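Local coordinates for protein URE2 (PDB 4EXJ) that is a glutathione S-transferase-like protein of unknown function, probably related to the yeast transcription regulator Ure2, at residues Ala4-Gly9 / Pro55-Asp60; Ile71-Ala76 / Phe161-Ile166. All coordinates share one frame; numbering follows the deposited sequence.

Interaction 1 (Ala4-Gly9 / Pro55-Asp60); sequences AILYTG and PTLVDD
Tyr7 and Thr56 form a hydrogen-bonded antiparallel pair: Tyr7 N lies 2.7 Å from Thr56 O, and Thr56 N returns a 2.8 Å bond to Tyr7 O. Ile5 and Val58 repeat the exchange two residues on, with Ile5 N 3.0 Å from Val58 O and Val58 N 2.8 Å from Ile5 O. Between them Leu6 and Leu57 make a non-hydrogen-bonded pair whose CA atoms are 4.3 Å apart. The side chains alternate accordingly. Tyr7 and Val58 share one face, where Val58 CG2 meets the edge of the phenol ring in its plane, 3.7 Å from Tyr7 CE2, while Ile5 CG2 lies over one ring face. With CG opposite the carbonyl carbon (chi1 -65°), Tyr7 turns its ring toward Ile5. The other face carries Leu6 and Leu57; Leu57 CD1 packs 4.0 Å from Leu6 CB.

These are the two central strands of the four-stranded sheet of a thioredoxin-like GST N-terminal domain. Pro55, preceded by a cis peptide bond, occupies the place of the cis-proline at the start of the third strand of that fold, a position that flanks the glutathione site in relatives. Its CB comes within 3.5 Å of Thr8 OG1, and Leu6 CD1 runs alongside it.

Farther out, Thr8 OG1 bonds to Gly14 O, while Thr56 OG1 is held by Tyr45 OH and Asn49 ND2. Helix 43-48 packs on Tyr7 and Val58, and helix 68-79 on Leu57. Asp59 OD1 bonds to the backbone nitrogens of Lys61 and Thr63, bracing the turn beyond strand 56-58.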
# COMPACT_ATOMS: atom_id res chain seq x y z
N ALA B 4 12.28 -7.48 21.32
CA ALA B 4 11.27 -7.40 20.27
C ALA B 4 10.93 -8.80 19.73
O ALA B 4 11.80 -9.67 19.62
CB ALA B 4 11.76 -6.49 19.15
N ILE B 5 9.66 -8.99 19.38
CA ILE B 5 9.18 -10.25 18.83
C ILE B 5 8.50 -10.04 17.48
O ILE B 5 7.52 -9.29 17.38
CB ILE B 5 8.10 -10.89 19.73
CG1 ILE B 5 8.57 -10.99 21.18
CG2 ILE B 5 7.67 -12.25 19.15
CD1 ILE B 5 7.46 -11.43 22.13
N LEU B 6 8.98 -10.75 16.46
CA LEU B 6 8.31 -10.74 15.17
C LEU B 6 7.42 -11.97 15.02
O LEU B 6 7.91 -13.10 14.94
CB LEU B 6 9.34 -10.70 14.04
CG LEU B 6 8.75 -10.75 12.62
CD1 LEU B 6 8.05 -9.45 12.27
CD2 LEU B 6 9.90 -10.99 11.67
N TYR B 7 6.12 -11.75 15.03
CA TYR B 7 5.16 -12.81 14.76
C TYR B 7 4.94 -12.82 13.26
O TYR B 7 4.54 -11.82 12.67
CB TYR B 7 3.83 -12.57 15.47
CG TYR B 7 3.95 -12.61 16.98
CD1 TYR B 7 3.91 -13.83 17.65
CD2 TYR B 7 4.10 -11.45 17.72
CE1 TYR B 7 4.02 -13.90 19.02
CE2 TYR B 7 4.21 -11.50 19.11
CZ TYR B 7 4.17 -12.74 19.75
OH TYR B 7 4.27 -12.83 21.12
N THR B 8 5.23 -13.94 12.62
CA THR B 8 5.13 -13.96 11.17
C THR B 8 4.86 -15.36 10.63
O THR B 8 4.76 -16.32 11.39
CB THR B 8 6.38 -13.32 10.53
OG1 THR B 8 6.15 -13.11 9.12
CG2 THR B 8 7.62 -14.18 10.73
N GLY B 9 4.74 -15.45 9.31
CA GLY B 9 4.47 -16.72 8.63
C GLY B 9 5.32 -16.74 7.38
O GLY B 9 5.82 -15.72 6.97
N PRO B 55 2.71 -9.95 8.99
CA PRO B 55 3.34 -10.13 10.28
C PRO B 55 3.02 -9.02 11.26
O PRO B 55 2.47 -8.06 10.90
CB PRO B 55 4.80 -10.03 9.94
CG PRO B 55 4.85 -9.11 8.80
CD PRO B 55 3.58 -9.20 8.08
N THR B 56 3.41 -9.22 12.51
CA THR B 56 3.35 -8.17 13.52
C THR B 56 4.68 -8.16 14.25
O THR B 56 5.14 -9.20 14.72
CB THR B 56 2.27 -8.46 14.56
OG1 THR B 56 1.01 -8.58 13.92
CG2 THR B 56 2.19 -7.31 15.57
N LEU B 57 5.28 -6.99 14.39
CA LEU B 57 6.43 -6.83 15.26
C LEU B 57 5.99 -6.20 16.56
O LEU B 57 5.46 -5.09 16.55
CB LEU B 57 7.44 -5.92 14.60
CG LEU B 57 8.72 -5.70 15.39
CD1 LEU B 57 9.50 -7.01 15.54
CD2 LEU B 57 9.56 -4.65 14.69
N VAL B 58 6.21 -6.87 17.69
CA VAL B 58 5.98 -6.23 18.98
C VAL B 58 7.32 -5.63 19.41
O VAL B 58 8.31 -6.35 19.50
CB VAL B 58 5.44 -7.22 20.03
CG1 VAL B 58 5.30 -6.52 21.39
CG2 VAL B 58 4.10 -7.80 19.58
N ASP B 59 7.38 -4.32 19.62
CA ASP B 59 8.68 -3.67 19.81
C ASP B 59 9.19 -3.87 21.23
O ASP B 59 8.52 -4.49 22.06
CB ASP B 59 8.64 -2.19 19.43
CG ASP B 59 7.92 -1.34 20.46
OD1 ASP B 59 7.48 -1.89 21.49
OD2 ASP B 59 7.77 -0.11 20.23
N ASP B 60 10.38 -3.35 21.49
CA ASP B 60 11.04 -3.57 22.77
C ASP B 60 10.38 -2.83 23.94
O ASP B 60 10.90 -2.84 25.05
CB ASP B 60 12.54 -3.24 22.69
CG ASP B 60 12.81 -1.76 22.45
OD1 ASP B 60 11.84 -0.97 22.37
OD2 ASP B 60 14.00 -1.40 22.34

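Interaction 2 (Ile71-Ala76 / Phe161-Ile166); sequences ILLYIA and FTIVDI
Ile163 projects from the first turn of its helix into a shallow hollow on helix 68-79 bordered by Leu72, Leu73 and Ala76. Its two branches divide the hollow. CD1 reaches Leu73 CD2 at 3.9 Å, the two side chains crossing at about a right angle, whereas CG2 sits 4.3 Å from Ala76 CB, methyl against methyl. The division follows from chi1 of 58°, which sets CG1 between the backbone N and the carbonyl carbon and leaves CG2 opposite that carbon; an extended chi2 then carries CD1 outward.

In return, Leu72 is the bump that helix 68-79 offers. Its CB points across the contact, and its fork straddles two bumps of the other helix: CD1 touches Ile163 O at 3.8 Å, and CD2 packs 4.2 Å from Ile166 CG2. The interface is wholly apolar on its side-chain faces and small, 223 Å² summed over both sides. Leu20 and Leu103 add further hydrophobic contacts to Ile163. Leu73 also packs on Asn100 of the second subunit, which brings this seam close to the dimer interface.

The N-terminal end of helix 163-179 is itself fixed. Thr162 OG1 accepts from Val164 N at 3.2 Å, and Asp165 OD2 uses its anti lone pair to accept from Thr162 N at 2.8 Å. Phe161 CZ lies 3.6 Å from Ile166 CG1, bridging the cap. This capping box with its hydrophobic staple is characteristic of the GST C-terminal helical domain, here where it meets the thioredoxin-like domain.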
# COMPACT_ATOMS: atom_id res chain seq x y z
N ILE B 71 6.72 -2.32 8.66
CA ILE B 71 7.65 -2.95 9.58
C ILE B 71 9.06 -2.89 8.99
O ILE B 71 10.01 -2.67 9.71
CB ILE B 71 7.21 -4.38 9.89
CG1 ILE B 71 5.85 -4.33 10.61
CG2 ILE B 71 8.29 -5.11 10.71
CD1 ILE B 71 5.12 -5.71 10.67
N LEU B 72 9.20 -3.06 7.67
CA LEU B 72 10.50 -2.87 7.05
C LEU B 72 11.08 -1.52 7.45
O LEU B 72 12.26 -1.41 7.82
CB LEU B 72 10.42 -2.98 5.52
CG LEU B 72 10.36 -4.41 4.97
CD1 LEU B 72 10.18 -4.40 3.44
CD2 LEU B 72 11.58 -5.24 5.35
N LEU B 73 10.26 -0.48 7.31
CA LEU B 73 10.70 0.89 7.64
C LEU B 73 11.05 1.04 9.11
O LEU B 73 12.06 1.67 9.47
CB LEU B 73 9.63 1.91 7.23
CG LEU B 73 9.56 2.13 5.72
CD1 LEU B 73 8.22 2.70 5.25
CD2 LEU B 73 10.73 3.05 5.32
N TYR B 74 10.23 0.45 9.96
CA TYR B 74 10.45 0.51 11.41
C TYR B 74 11.75 -0.18 11.80
O TYR B 74 12.53 0.37 12.58
CB TYR B 74 9.29 -0.11 12.16
CG TYR B 74 9.57 -0.16 13.64
CD1 TYR B 74 9.23 0.92 14.45
CD2 TYR B 74 10.23 -1.25 14.21
CE1 TYR B 74 9.52 0.90 15.82
CE2 TYR B 74 10.51 -1.28 15.57
CZ TYR B 74 10.15 -0.21 16.36
OH TYR B 74 10.45 -0.24 17.71
N ILE B 75 11.98 -1.38 11.27
CA ILE B 75 13.19 -2.13 11.59
C ILE B 75 14.43 -1.41 11.11
O ILE B 75 15.42 -1.30 11.83
CB ILE B 75 13.14 -3.56 11.04
CG1 ILE B 75 12.10 -4.38 11.83
CG2 ILE B 75 14.53 -4.20 11.11
CD1 ILE B 75 11.69 -5.71 11.18
N ALA B 76 14.38 -0.86 9.89
CA ALA B 76 15.50 -0.08 9.39
C ALA B 76 15.77 1.12 10.29
O ALA B 76 16.91 1.35 10.69
CB ALA B 76 15.26 0.34 7.96
N PHE B 161 21.72 -2.71 -2.70
CA PHE B 161 20.60 -3.50 -2.17
C PHE B 161 19.97 -2.79 -0.96
O PHE B 161 20.66 -2.46 0.01
CB PHE B 161 21.15 -4.87 -1.77
CG PHE B 161 20.13 -5.84 -1.21
CD1 PHE B 161 19.80 -5.82 0.14
CD2 PHE B 161 19.59 -6.83 -2.02
CE1 PHE B 161 18.91 -6.75 0.65
CE2 PHE B 161 18.70 -7.75 -1.51
CZ PHE B 161 18.37 -7.72 -0.19
N THR B 162 18.65 -2.56 -1.01
CA THR B 162 17.95 -1.92 0.10
C THR B 162 16.64 -2.62 0.48
O THR B 162 16.26 -3.66 -0.09
CB THR B 162 17.54 -0.46 -0.24
OG1 THR B 162 16.56 -0.45 -1.29
CG2 THR B 162 18.76 0.38 -0.64
N ILE B 163 15.96 -2.05 1.46
CA ILE B 163 14.65 -2.57 1.87
C ILE B 163 13.66 -2.62 0.70
O ILE B 163 12.73 -3.42 0.73
CB ILE B 163 14.03 -1.80 3.08
CG1 ILE B 163 13.87 -0.30 2.76
CG2 ILE B 163 14.85 -2.08 4.39
CD1 ILE B 163 13.29 0.51 3.90
N VAL B 164 13.83 -1.77 -0.32
CA VAL B 164 12.93 -1.85 -1.47
C VAL B 164 13.20 -3.15 -2.25
O VAL B 164 12.27 -3.87 -2.68
CB VAL B 164 13.08 -0.64 -2.39
CG1 VAL B 164 12.29 -0.84 -3.68
CG2 VAL B 164 12.59 0.62 -1.66
N ASP B 165 14.48 -3.47 -2.43
CA ASP B 165 14.81 -4.75 -3.04
C ASP B 165 14.32 -5.93 -2.21
O ASP B 165 13.88 -6.92 -2.78
CB ASP B 165 16.31 -4.89 -3.30
CG ASP B 165 16.85 -3.74 -4.13
OD1 ASP B 165 16.53 -3.65 -5.34
OD2 ASP B 165 17.54 -2.89 -3.53
N ILE B 166 14.40 -5.83 -0.88
CA ILE B 166 13.84 -6.89 -0.04
C ILE B 166 12.34 -7.03 -0.31
O ILE B 166 11.84 -8.15 -0.51
CB ILE B 166 14.08 -6.62 1.44
CG1 ILE B 166 15.59 -6.64 1.76
CG2 ILE B 166 13.35 -7.63 2.32
CD1 ILE B 166 15.90 -6.18 3.18

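In the fold
Both contacts are buried, but interaction 2 lies closer to the chain centre, about 10 Å from it against about 15 Å for the centre of interaction 1. Helix 68-79 connects them: one side covers the sheet, with Leu57 CD2 3.5 Å from Tyr74 CD2 and Pro55 O 3.5 Å from Ile71 CD1, while another faces helix 163-179. Interaction 1 is built within the N-terminal domain from paired backbone hydrogen bonds and buries 453 Å². Interaction 2 joins the two domains through apolar side chains over roughly half that area, with no polar bond between the two segments; the capping bonds lie within segment 161-166, and Asp165 also bonds to Trp198 and Phe156. They follow one another along the sequence.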